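Local coordinates for terminal uridylyltransferase 1 (Trypanosoma brucei, PDB 5HZD), which adds uridines from UTP to the 3' ends of guide RNAs, ribosomal RNAs and some messenger RNAs during mitochondrial RNA editing in trypanosomes, at residues A122-A127 and Y281-D286; R90-C95 and R277-N282; N145-I150 and P173-H178; S111-G116 and N296-R301. All coordinates share one frame; numbering follows the deposited sequence. Where two conformers were deposited one is given.

Interaction 1: residues A122-A127 and Y281-D286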
loop_
_atom_site.group_PDB
_atom_site.type_symbol
_atom_site.label_atom_id
_atom_site.label_comp_id
_atom_site.label_asym_id
_atom_site.label_seq_id
_atom_site.Cartn_x
_atom_site.Cartn_y
_atom_site.Cartn_z
ATOM N N ALA A 122 4.565 4.993 6.978
ATOM C CA ALA A 122 4.301 4.051 5.883
ATOM C C ALA A 122 4.584 4.709 4.527
ATOM O O ALA A 122 4.295 5.897 4.338
ATOM C CB ALA A 122 2.868 3.547 5.911
ATOM N N ASP A 123 5.140 3.951 3.584
ATOM C CA ASP A 123 5.369 4.513 2.244
ATOM C C ASP A 123 4.059 5.044 1.643
ATOM O O ASP A 123 3.011 4.427 1.785
ATOM C CB ASP A 123 5.905 3.434 1.285
ATOM C CG ASP A 123 7.309 2.998 1.608
ATOM O OD1 ASP A 123 7.891 3.458 2.613
ATOM O OD2 ASP A 123 7.827 2.156 0.836
ATOM N N ILE A 124 4.133 6.189 0.944
ATOM C CA ILE A 124 2.985 6.729 0.218
ATOM C C ILE A 124 3.180 6.351 -1.237
ATOM O O ILE A 124 4.287 6.474 -1.743
ATOM C CB ILE A 124 2.956 8.282 0.323
ATOM C CG1 ILE A 124 2.629 8.696 1.764
ATOM C CG2 ILE A 124 1.966 8.903 -0.687
ATOM C CD1 ILE A 124 1.186 8.388 2.230
ATOM N N ASP A 125 2.138 5.846 -1.892
ATOM C CA ASP A 125 2.190 5.640 -3.344
ATOM C C ASP A 125 1.571 6.824 -4.058
ATOM O O ASP A 125 0.480 7.278 -3.699
ATOM C CB ASP A 125 1.413 4.384 -3.750
ATOM C CG ASP A 125 2.154 3.116 -3.392
ATOM O OD1 ASP A 125 3.115 2.788 -4.120
ATOM O OD2 ASP A 125 1.770 2.466 -2.395
ATOM N N PHE A 126 2.263 7.325 -5.078
ATOM C CA PHE A 126 1.724 8.422 -5.880
ATOM C C PHE A 126 1.605 7.911 -7.299
ATOM O O PHE A 126 2.582 7.403 -7.862
ATOM C CB PHE A 126 2.707 9.607 -5.914
ATOM C CG PHE A 126 2.850 10.355 -4.631
ATOM C CD1 PHE A 126 1.767 11.028 -4.080
ATOM C CD2 PHE A 126 4.101 10.517 -4.047
ATOM C CE1 PHE A 126 1.900 11.783 -2.913
ATOM C CE2 PHE A 126 4.258 11.267 -2.891
ATOM C CZ PHE A 126 3.170 11.917 -2.317
ATOM N N ALA A 127 0.425 8.035 -7.888
ATOM C CA ALA A 127 0.239 7.729 -9.311
ATOM C C ALA A 127 0.127 9.042 -10.073
ATOM O O ALA A 127 -0.608 9.932 -9.662
ATOM C CB ALA A 127 -1.074 6.954 -9.515
ATOM N N TYR A 281 9.864 16.193 0.783
ATOM C CA TYR A 281 11.274 15.820 0.979
ATOM C C TYR A 281 11.453 14.851 2.133
ATOM O O TYR A 281 12.504 14.223 2.274
ATOM C CB TYR A 281 12.131 17.064 1.274
ATOM C CG TYR A 281 12.265 18.023 0.138
ATOM C CD1 TYR A 281 13.356 17.955 -0.735
ATOM C CD2 TYR A 281 11.313 19.008 -0.084
ATOM C CE1 TYR A 281 13.484 18.858 -1.778
ATOM C CE2 TYR A 281 11.433 19.907 -1.149
ATOM C CZ TYR A 281 12.509 19.825 -1.987
ATOM O OH TYR A 281 12.587 20.755 -3.010
ATOM N N ASN A 282 10.440 14.721 2.973
ATOM C CA ASN A 282 10.586 14.063 4.253
ATOM C C ASN A 282 9.898 12.707 4.327
ATOM O O ASN A 282 9.947 12.041 5.362
ATOM C CB ASN A 282 9.992 14.958 5.340
ATOM C CG ASN A 282 10.661 16.311 5.403
ATOM O OD1 ASN A 282 11.844 16.445 5.088
ATOM N ND2 ASN A 282 9.913 17.329 5.826
ATOM N N ILE A 283 9.240 12.302 3.250
ATOM C CA ILE A 283 8.479 11.079 3.255
ATOM C C ILE A 283 8.994 10.063 2.238
ATOM O O ILE A 283 9.421 10.424 1.142
ATOM C CB ILE A 283 6.981 11.366 3.008
ATOM C CG1 ILE A 283 6.752 11.974 1.643
ATOM C CG2 ILE A 283 6.398 12.253 4.114
ATOM C CD1 ILE A 283 5.273 12.010 1.300
ATOM N N ASP A 284 8.940 8.787 2.596
ATOM C CA ASP A 284 9.231 7.724 1.647
ATOM C C ASP A 284 8.067 7.603 0.695
ATOM O O ASP A 284 6.907 7.563 1.135
ATOM C CB ASP A 284 9.371 6.365 2.362
ATOM C CG ASP A 284 10.610 6.251 3.235
ATOM O OD1 ASP A 284 11.667 6.812 2.923
ATOM O OD2 ASP A 284 10.525 5.534 4.257
ATOM N N PHE A 285 8.348 7.542 -0.600
ATOM C CA PHE A 285 7.285 7.351 -1.601
ATOM C C PHE A 285 7.739 6.620 -2.830
ATOM O O PHE A 285 8.940 6.593 -3.145
ATOM C CB PHE A 285 6.588 8.700 -1.968
ATOM C CG PHE A 285 7.462 9.709 -2.707
ATOM C CD1 PHE A 285 7.690 9.591 -4.088
ATOM C CD2 PHE A 285 8.002 10.800 -2.033
ATOM C CE1 PHE A 285 8.463 10.526 -4.781
ATOM C CE2 PHE A 285 8.747 11.755 -2.730
ATOM C CZ PHE A 285 8.998 11.600 -4.092
ATOM N N ASP A 286 6.778 5.957 -3.484
ATOM C CA ASP A 286 7.001 5.367 -4.800
ATOM C C ASP A 286 6.110 6.136 -5.764
ATOM O O ASP A 286 4.903 6.276 -5.525
ATOM C CB ASP A 286 6.571 3.902 -4.871
ATOM C CG ASP A 286 7.470 2.975 -4.064
ATOM O OD1 ASP A 286 8.537 3.407 -3.557
ATOM O OD2 ASP A 286 7.084 1.789 -3.947
HETATM O O HOH W 1 6.026 7.766 3.895
HETATM O O HOH W 2 6.926 0.875 -1.448
HETATM O O HOH W 3 3.436 4.213 -6.936
#
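F126 leans its ring edge against F285 where two parallel strands run together. Its CB sits 4.0 Å from the carbonyl O of D286, which accepts the F126 N-H at 2.9 Å. CG stands anti to the carbonyl carbon (chi1 -71°). Farther out, CD2 meets the F285 ring, and CE2 lies 3.6 Å from F285 CG, giving an offset edge-to-face pair with the planes at 68°. CZ ends 4.2 Å from I283 CD1, and CG2 of I124 covers one face of the F126 ring near the rim. The I124 backbone binds on both sides of F285: its N-H goes to D284 O and its C=O takes the D286 N-H, both 3.1 Å long. D125 and D286 share the other face of the sheet, side by side and pointing the same way, with D125 OD1 3.7 Å from D286 CB. A water donates to both D123 OD2 and D286 OD2, and K176 salt-bridges D286 OD1. D123 and D125 are probably magnesium ligands and D286 probably important for catalysis; D125 and D286 on neighbouring strands, with D123 from the loop just before the first, are typical of the palm active site of polymerase-beta-like nucleotidyltransferases.

Interaction 2: residues R90-C95 and R277-N282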
loop_
_atom_site.group_PDB
_atom_site.type_symbol
_atom_site.label_atom_id
_atom_site.label_comp_id
_atom_site.label_asym_id
_atom_site.label_seq_id
_atom_site.Cartn_x
_atom_site.Cartn_y
_atom_site.Cartn_z
ATOM N N ARG A 90 1.486 15.642 -1.737
ATOM C CA ARG A 90 0.872 15.333 -3.026
ATOM C C ARG A 90 0.772 16.601 -3.870
ATOM O O ARG A 90 1.102 16.579 -5.047
ATOM C CB ARG A 90 -0.556 14.767 -2.822
ATOM C CG ARG A 90 -1.171 14.173 -4.106
ATOM C CD ARG A 90 -2.717 14.197 -4.063
ATOM N NE ARG A 90 -3.116 15.584 -3.916
ATOM C CZ ARG A 90 -3.177 16.429 -4.928
ATOM N NH1 ARG A 90 -2.936 15.994 -6.180
ATOM N NH2 ARG A 90 -3.462 17.702 -4.687
ATOM N N ALA A 91 0.297 17.701 -3.269
ATOM C CA ALA A 91 0.174 18.948 -4.015
ATOM C C ALA A 91 1.537 19.437 -4.448
ATOM O O ALA A 91 1.677 19.968 -5.566
ATOM C CB ALA A 91 -0.547 20.005 -3.184
ATOM N N GLN A 92 2.542 19.265 -3.591
ATOM C CA GLN A 92 3.925 19.638 -3.952
ATOM C C GLN A 92 4.413 18.849 -5.156
ATOM O O GLN A 92 4.950 19.403 -6.113
ATOM C CB GLN A 92 4.856 19.451 -2.738
ATOM C CG GLN A 92 4.528 20.452 -1.648
ATOM C CD GLN A 92 4.948 20.027 -0.261
ATOM O OE1 GLN A 92 5.811 19.140 -0.095
ATOM N NE2 GLN A 92 4.393 20.682 0.742
ATOM N N LEU A 93 4.212 17.535 -5.123
ATOM C CA LEU A 93 4.622 16.701 -6.241
ATOM C C LEU A 93 3.878 17.093 -7.509
ATOM O O LEU A 93 4.467 17.102 -8.595
ATOM C CB LEU A 93 4.412 15.213 -5.920
ATOM C CG LEU A 93 4.896 14.290 -7.045
ATOM C CD1 LEU A 93 6.404 14.404 -7.341
ATOM C CD2 LEU A 93 4.562 12.820 -6.648
ATOM N N GLU A 94 2.614 17.497 -7.385
ATOM C CA GLU A 94 1.862 17.830 -8.590
ATOM C C GLU A 94 2.437 19.053 -9.266
ATOM O O GLU A 94 2.486 19.119 -10.495
ATOM C CB GLU A 94 0.384 18.009 -8.272
ATOM C CG GLU A 94 -0.503 18.178 -9.496
ATOM C CD GLU A 94 -1.961 18.078 -9.112
ATOM O OE1 GLU A 94 -2.620 19.142 -9.046
ATOM O OE2 GLU A 94 -2.474 16.946 -8.861
ATOM N N CYS A 95 2.942 20.007 -8.492
ATOM C CA CYS A 95 3.634 21.184 -9.047
ATOM C C CYS A 95 4.828 20.786 -9.876
ATOM O O CYS A 95 5.131 21.380 -10.920
ATOM C CB CYS A 95 4.140 22.067 -7.917
ATOM S SG CYS A 95 2.892 22.871 -6.944
ATOM N N ARG A 277 12.531 20.998 5.600
ATOM C CA ARG A 277 12.066 21.182 4.224
ATOM C C ARG A 277 10.583 20.867 4.098
ATOM O O ARG A 277 9.972 20.300 5.028
ATOM C CB ARG A 277 12.886 20.242 3.321
ATOM C CG ARG A 277 14.367 20.646 3.181
ATOM C CD ARG A 277 15.150 19.653 2.325
ATOM N NE ARG A 277 16.286 20.323 1.698
ATOM C CZ ARG A 277 16.992 19.799 0.697
ATOM N NH1 ARG A 277 16.687 18.579 0.253
ATOM N NH2 ARG A 277 18.000 20.482 0.157
ATOM N N PRO A 278 9.986 21.212 2.947
ATOM C CA PRO A 278 8.604 20.816 2.657
ATOM C C PRO A 278 8.348 19.294 2.777
ATOM O O PRO A 278 9.276 18.477 2.606
ATOM C CB PRO A 278 8.419 21.257 1.202
ATOM C CG PRO A 278 9.328 22.471 1.090
ATOM C CD PRO A 278 10.542 22.107 1.900
ATOM N N GLU A 279 7.101 18.938 3.070
ATOM C CA GLU A 279 6.679 17.540 3.321
ATOM C C GLU A 279 7.216 16.497 2.332
ATOM O O GLU A 279 7.641 15.398 2.729
ATOM C CB GLU A 279 5.144 17.469 3.413
ATOM C CG GLU A 279 4.536 18.093 4.694
ATOM C CD GLU A 279 4.339 19.611 4.643
ATOM O OE1 GLU A 279 4.719 20.288 3.645
ATOM O OE2 GLU A 279 3.796 20.175 5.616
ATOM N N LEU A 280 7.209 16.825 1.040
ATOM C CA LEU A 280 7.578 15.855 0.016
ATOM C C LEU A 280 9.016 15.355 0.204
ATOM O O LEU A 280 9.349 14.206 -0.145
ATOM C CB LEU A 280 7.387 16.483 -1.371
ATOM C CG LEU A 280 7.619 15.540 -2.543
ATOM C CD1 LEU A 280 6.550 14.440 -2.591
ATOM C CD2 LEU A 280 7.684 16.275 -3.876
ATOM N N TYR A 281 9.864 16.193 0.783
ATOM C CA TYR A 281 11.274 15.820 0.979
ATOM C C TYR A 281 11.453 14.851 2.133
ATOM O O TYR A 281 12.504 14.223 2.274
ATOM C CB TYR A 281 12.131 17.064 1.274
ATOM C CG TYR A 281 12.265 18.023 0.138
ATOM C CD1 TYR A 281 13.356 17.955 -0.735
ATOM C CD2 TYR A 281 11.313 19.008 -0.084
ATOM C CE1 TYR A 281 13.484 18.858 -1.778
ATOM C CE2 TYR A 281 11.433 19.907 -1.149
ATOM C CZ TYR A 281 12.509 19.825 -1.987
ATOM O OH TYR A 281 12.587 20.755 -3.010
ATOM N N ASN A 282 10.440 14.721 2.973
ATOM C CA ASN A 282 10.586 14.063 4.253
ATOM C C ASN A 282 9.898 12.707 4.327
ATOM O O ASN A 282 9.947 12.041 5.362
ATOM C CB ASN A 282 9.992 14.958 5.340
ATOM C CG ASN A 282 10.661 16.311 5.403
ATOM O OD1 ASN A 282 11.844 16.445 5.088
ATOM N ND2 ASN A 282 9.913 17.329 5.826
#
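Q92 reaches from helix 80-100 with its carboxamide laid against the turn at P278-L280, and both ends of the amide are used. CG stands anti to the carbonyl carbon (chi1 -68°), and the chain beyond it is extended. OE1 accepts the L280 N-H at 2.9 Å, the donor lying nearly along the C=O axis, while NE2 donates to E279 OE1, also at 2.9 Å and at 165° at the hydrogen. That carboxylate oxygen lies close to the amide plane of Q92 and is itself bound by T247, whereas E279 OE2 forms a salt bridge with R88. Two bonds to neighbouring residues should fix the rotation of the amide, and P278 CB adds a contact to OE1 at 3.6 Å. The turn belongs to the loop by which the chain returns from the four-stranded antiparallel sheet, inserted within the palm, to palm strand 285-288; here it docks on the helix that lines the palm sheet. L280, the other large contributor, slides past Q92 in the opposite direction, its CB 3.3 Å from Q92 OE1. Its CG is anti to the backbone N (chi1 -175°), and beyond it the two methyls CD1 and CD2 both lie 4.0 Å from L93 CB. CD2 also comes to 3.9 Å from L93 CA. L93 and L280 both go on to touch the F126 ring.

Interaction 3: residues N145-I150 and P173-H178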
loop_
_atom_site.group_PDB
_atom_site.type_symbol
_atom_site.label_atom_id
_atom_site.label_comp_id
_atom_site.label_asym_id
_atom_site.label_seq_id
_atom_site.Cartn_x
_atom_site.Cartn_y
_atom_site.Cartn_z
ATOM N N ASN A 145 11.125 6.890 -19.917
ATOM C CA ASN A 145 11.486 8.287 -20.146
ATOM C C ASN A 145 10.822 9.197 -19.139
ATOM O O ASN A 145 11.416 10.190 -18.700
ATOM C CB ASN A 145 11.141 8.704 -21.587
ATOM C CG ASN A 145 11.900 7.903 -22.581
ATOM O OD1 ASN A 145 13.079 7.631 -22.374
ATOM N ND2 ASN A 145 11.242 7.503 -23.652
ATOM N N ALA A 146 9.595 8.858 -18.743
ATOM C CA ALA A 146 8.880 9.598 -17.714
ATOM C C ALA A 146 9.671 9.547 -16.401
ATOM O O ALA A 146 9.846 10.558 -15.710
ATOM C CB ALA A 146 7.478 9.006 -17.529
ATOM N N VAL A 147 10.167 8.361 -16.055
ATOM C CA VAL A 147 10.973 8.227 -14.841
ATOM C C VAL A 147 12.202 9.125 -14.888
ATOM O O VAL A 147 12.486 9.827 -13.901
ATOM C CB VAL A 147 11.435 6.756 -14.635
ATOM C CG1 VAL A 147 12.650 6.684 -13.678
ATOM C CG2 VAL A 147 10.277 5.904 -14.142
ATOM N N ARG A 148 12.909 9.144 -16.022
ATOM C CA ARG A 148 14.127 9.971 -16.138
ATOM C C ARG A 148 13.756 11.460 -16.111
ATOM O O ARG A 148 14.424 12.237 -15.444
ATOM C CB ARG A 148 14.948 9.595 -17.381
ATOM C CG ARG A 148 15.364 8.109 -17.320
ATOM C CD ARG A 148 15.771 7.502 -18.647
ATOM N NE ARG A 148 16.859 8.238 -19.265
ATOM C CZ ARG A 148 16.767 8.808 -20.464
ATOM N NH1 ARG A 148 15.629 8.709 -21.160
ATOM N NH2 ARG A 148 17.808 9.469 -20.970
ATOM N N SER A 149 12.676 11.835 -16.796
ATOM C CA SER A 149 12.265 13.252 -16.823
ATOM C C SER A 149 11.927 13.776 -15.448
ATOM O O SER A 149 12.401 14.863 -15.052
ATOM C CB SER A 149 11.055 13.440 -17.748
ATOM O OG SER A 149 11.426 13.184 -19.092
ATOM N N ILE A 150 11.118 13.036 -14.700
ATOM C CA ILE A 150 10.701 13.523 -13.387
ATOM C C ILE A 150 11.848 13.459 -12.368
ATOM O O ILE A 150 11.966 14.332 -11.502
ATOM C CB ILE A 150 9.433 12.816 -12.928
ATOM C CG1 ILE A 150 8.294 13.246 -13.879
ATOM C CG2 ILE A 150 9.098 13.190 -11.496
ATOM C CD1 ILE A 150 7.094 12.390 -13.741
ATOM N N PRO A 173 8.112 0.712 -14.419
ATOM C CA PRO A 173 9.119 1.696 -14.010
ATOM C C PRO A 173 8.556 2.691 -13.015
ATOM O O PRO A 173 7.412 3.138 -13.136
ATOM C CB PRO A 173 9.442 2.427 -15.316
ATOM C CG PRO A 173 9.082 1.409 -16.390
ATOM C CD PRO A 173 7.840 0.779 -15.864
ATOM N N ILE A 174 9.353 3.021 -12.004
ATOM C CA ILE A 174 8.911 3.917 -10.941
ATOM C C ILE A 174 10.091 4.757 -10.477
ATOM O O ILE A 174 11.237 4.517 -10.871
ATOM C CB ILE A 174 8.340 3.163 -9.718
ATOM C CG1 ILE A 174 9.389 2.200 -9.149
ATOM C CG2 ILE A 174 7.086 2.383 -10.092
ATOM C CD1 ILE A 174 8.994 1.669 -7.747
ATOM N N ILE A 175 9.788 5.778 -9.675
ATOM C CA ILE A 175 10.803 6.502 -8.925
ATOM C C ILE A 175 10.571 6.209 -7.458
ATOM O O ILE A 175 9.471 6.372 -6.962
ATOM C CB ILE A 175 10.675 8.040 -9.128
ATOM C CG1 ILE A 175 10.947 8.408 -10.597
ATOM C CG2 ILE A 175 11.698 8.760 -8.212
ATOM C CD1 ILE A 175 10.617 9.877 -10.912
ATOM N N LYS A 176 11.600 5.756 -6.757
ATOM C CA LYS A 176 11.488 5.564 -5.312
ATOM C C LYS A 176 12.221 6.682 -4.626
ATOM O O LYS A 176 13.366 7.005 -4.976
ATOM C CB LYS A 176 12.142 4.233 -4.899
ATOM C CG LYS A 176 11.257 2.999 -5.225
ATOM C CD LYS A 176 11.892 1.715 -4.675
ATOM C CE LYS A 176 11.699 1.619 -3.183
ATOM N NZ LYS A 176 10.276 1.192 -2.913
ATOM N N HIS A 177 11.583 7.305 -3.641
ATOM C CA HIS A 177 12.266 8.284 -2.823
ATOM C C HIS A 177 12.463 7.750 -1.417
ATOM O O HIS A 177 11.508 7.301 -0.766
ATOM C CB HIS A 177 11.465 9.603 -2.784
ATOM C CG HIS A 177 12.054 10.607 -1.846
ATOM N ND1 HIS A 177 11.520 10.865 -0.598
ATOM C CD2 HIS A 177 13.188 11.350 -1.933
ATOM C CE1 HIS A 177 12.269 11.772 0.010
ATOM N NE2 HIS A 177 13.296 12.064 -0.770
ATOM N N HIS A 178 13.714 7.737 -0.971
ATOM C CA HIS A 178 14.070 7.238 0.355
ATOM C C HIS A 178 14.426 8.428 1.242
ATOM O O HIS A 178 15.469 9.049 1.070
ATOM C CB HIS A 178 15.304 6.332 0.259
ATOM C CG HIS A 178 15.189 5.220 -0.730
ATOM N ND1 HIS A 178 14.662 3.989 -0.404
ATOM C CD2 HIS A 178 15.565 5.141 -2.031
ATOM C CE1 HIS A 178 14.698 3.202 -1.468
ATOM N NE2 HIS A 178 15.253 3.872 -2.464
#
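V147 and I175 carry this contact, sliding past each other in opposite directions where helix 143-156 covers strand 174-177. The helix and strand axes come within 8.2 Å at an angle of 37°, close enough for branched side chains to mesh. V147 CG1, anti to the backbone N (chi1 160°), touches I175 CG1 at 3.9 Å, while CG2 settles over the strand backbone 3.7 Å from I174 O and meets P173 CB at 3.8 Å. I175 answers by laying CD1 against the helix: this methyl sits 3.5 Å from V147 O and 3.7 Å from I150 CG2, crossing I150 obliquely one turn farther along. V147 O does not lack a polar partner, because T151 OG1 bonds to it. L287 and F289 pack against the same apolar group, and W100 of helix 80-100 backs I150. The far sides differ sharply. R148 points away from the strand on the exposed flank of the helix. On the strand, I174 turns away from the helix to the face that holds the probable catalytic carboxylates, near D286, and K176 salt-bridges that same aspartate; at the end of the strand, H178 is exposed. Between helix and strand the chemistry is aliphatic carbon against aliphatic carbon, and against carbonyl oxygen, which is consistent with close fit and burial, rather than directional bonds, holding these two segments together.

Interaction 4: residues S111-G116 and N296-R301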
loop_
_atom_site.group_PDB
_atom_site.type_symbol
_atom_site.label_atom_id
_atom_site.label_comp_id
_atom_site.label_asym_id
_atom_site.label_seq_id
_atom_site.Cartn_x
_atom_site.Cartn_y
_atom_site.Cartn_z
ATOM N N SER A 111 -2.156 2.358 1.415
ATOM C CA SER A 111 -2.834 2.188 2.700
ATOM C C SER A 111 -3.536 3.431 3.231
ATOM O O SER A 111 -4.469 3.315 4.014
ATOM C CB SER A 111 -1.898 1.603 3.765
ATOM O OG SER A 111 -0.896 2.536 4.143
ATOM N N SER A 112 -3.114 4.633 2.814
ATOM C CA SER A 112 -3.793 5.803 3.333
ATOM C C SER A 112 -5.190 5.884 2.746
ATOM O O SER A 112 -6.097 6.424 3.409
ATOM C CB SER A 112 -2.994 7.101 3.067
ATOM O OG SER A 112 -2.840 7.326 1.674
ATOM N N VAL A 113 -5.377 5.335 1.531
ATOM C CA VAL A 113 -6.693 5.199 0.943
ATOM C C VAL A 113 -7.411 4.023 1.582
ATOM O O VAL A 113 -8.493 4.190 2.130
ATOM C CB VAL A 113 -6.600 5.027 -0.571
ATOM C CG1 VAL A 113 -7.993 4.718 -1.172
ATOM C CG2 VAL A 113 -6.075 6.312 -1.174
ATOM N N ALA A 114 -6.795 2.854 1.543
ATOM C CA ALA A 114 -7.461 1.633 2.007
ATOM C C ALA A 114 -7.872 1.687 3.481
ATOM O O ALA A 114 -8.959 1.200 3.820
ATOM C CB ALA A 114 -6.560 0.446 1.767
ATOM N N MET A 115 -7.047 2.298 4.337
ATOM C CA MET A 115 -7.302 2.315 5.793
ATOM C C MET A 115 -7.801 3.651 6.295
ATOM O O MET A 115 -8.143 3.766 7.469
ATOM C CB MET A 115 -6.030 1.983 6.583
ATOM C CG MET A 115 -5.311 0.732 6.134
ATOM S SD MET A 115 -6.201 -0.723 6.754
ATOM C CE MET A 115 -5.425 -2.028 5.807
ATOM N N GLY A 116 -7.820 4.672 5.440
ATOM C CA GLY A 116 -8.323 5.982 5.830
ATOM C C GLY A 116 -7.522 6.678 6.913
ATOM O O GLY A 116 -8.002 7.627 7.517
ATOM N N ASN A 296 -7.589 -0.507 -7.007
ATOM C CA ASN A 296 -7.413 -1.556 -5.996
ATOM C C ASN A 296 -7.620 -0.958 -4.601
ATOM O O ASN A 296 -8.341 -1.524 -3.767
ATOM C CB ASN A 296 -6.012 -2.143 -6.050
ATOM C CG ASN A 296 -5.803 -3.053 -7.228
ATOM O OD1 ASN A 296 -6.675 -3.228 -8.060
ATOM N ND2 ASN A 296 -4.615 -3.652 -7.291
ATOM N N SER A 297 -6.998 0.189 -4.333
ATOM C CA SER A 297 -7.088 0.785 -2.991
ATOM C C SER A 297 -8.515 1.244 -2.692
ATOM O O SER A 297 -8.993 1.133 -1.559
ATOM C CB SER A 297 -6.116 1.972 -2.857
ATOM O OG SER A 297 -4.767 1.544 -2.987
ATOM N N THR A 298 -9.223 1.733 -3.704
ATOM C CA THR A 298 -10.568 2.232 -3.527
ATOM C C THR A 298 -11.519 1.061 -3.243
ATOM O O THR A 298 -12.412 1.179 -2.395
ATOM C CB THR A 298 -10.991 3.026 -4.771
ATOM O OG1 THR A 298 -10.062 4.105 -4.961
ATOM C CG2 THR A 298 -12.382 3.577 -4.603
ATOM N N LEU A 299 -11.292 -0.088 -3.881
ATOM C CA LEU A 299 -12.099 -1.279 -3.554
ATOM C C LEU A 299 -11.877 -1.707 -2.094
ATOM O O LEU A 299 -12.858 -1.984 -1.366
ATOM C CB LEU A 299 -11.701 -2.441 -4.471
ATOM C CG LEU A 299 -12.447 -3.760 -4.189
ATOM C CD1 LEU A 299 -13.950 -3.587 -4.303
ATOM C CD2 LEU A 299 -11.913 -4.837 -5.156
ATOM N N LEU A 300 -10.605 -1.737 -1.678
ATOM C CA LEU A 300 -10.285 -2.093 -0.293
ATOM C C LEU A 300 -10.963 -1.132 0.649
ATOM O O LEU A 300 -11.546 -1.568 1.636
ATOM C CB LEU A 300 -8.770 -2.116 -0.014
ATOM C CG LEU A 300 -7.965 -3.186 -0.777
ATOM C CD1 LEU A 300 -6.534 -3.109 -0.392
ATOM C CD2 LEU A 300 -8.480 -4.589 -0.447
ATOM N N ARG A 301 -10.905 0.173 0.359
ATOM C CA ARG A 301 -11.480 1.156 1.282
ATOM C C ARG A 301 -12.969 0.936 1.504
ATOM O O ARG A 301 -13.461 0.978 2.658
ATOM C CB ARG A 301 -11.221 2.572 0.762
ATOM C CG ARG A 301 -11.580 3.633 1.757
ATOM C CD ARG A 301 -11.413 5.009 1.141
ATOM N NE ARG A 301 -12.002 5.994 2.042
ATOM C CZ ARG A 301 -13.290 6.370 2.040
ATOM N NH1 ARG A 301 -14.156 5.888 1.145
ATOM N NH2 ARG A 301 -13.716 7.245 2.941
HETATM O O HOH W 4 -9.000 7.247 2.611
HETATM O O HOH W 5 -11.234 1.666 4.713
#
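R301 sets its CG anti to the backbone N (chi1 -171°) and, in one of its two conformers, runs extended as far as NE, which lays the aliphatic part of the chain across the V113 carbonyl. V113 in turn has CG1 anti to its own N (chi1 173°), turned to helix 292-304, where it meets S297 CB at 3.7 Å. R301 CG and CD are each 3.2 Å from V113 O, which lies near the plane of the guanidinium at its edge. The backbones come together at A114: its CA is 4.1 Å from that of R301, and the R301 CA-H points at A114 O, 3.6 Å away. So small a residue suits such an approach, and its CB still packs on L300 CB at 3.8 Å. Water joins the backbones too, one molecule bridging A114 O and R301 O. A second water lies between S112 O and R301 NE, the latter link weak and belonging to one of the two R301 conformers. S297 OG bonds G293 O in its own helix and G110 N, just before helix 111-114. N296 and S297 bind UTP, and S111 probably does so. The Gly-Ser pair G110-S111 at the start of a short helix is characteristic of the nucleotide site in polymerase-beta-like nucleotidyltransferases.

How the interactions relate
Interactions 1 and 3 share one sheet, since strands 285-288 and 174-177 are neighbours in it, with H177 bonding back to I283 and F285. Interaction 1 is partly buried and mixes backbone bonds, aromatic packing and acidic groups at the active site; interaction 3 is a buried, mainly aliphatic contact without cross-segment hydrogen bonds. Interaction 2 is also buried but joins loop to helix through polar side-chain bonds, and its R90, L93 and L280 also pack on F126 of interaction 1. Interaction 4, with tight backbone approach and bridging waters, stands apart from interactions 2 and 3 but grazes interaction 1, whose strands neighbour its helices along the chain: S111 touches A122, and S112 touches I124.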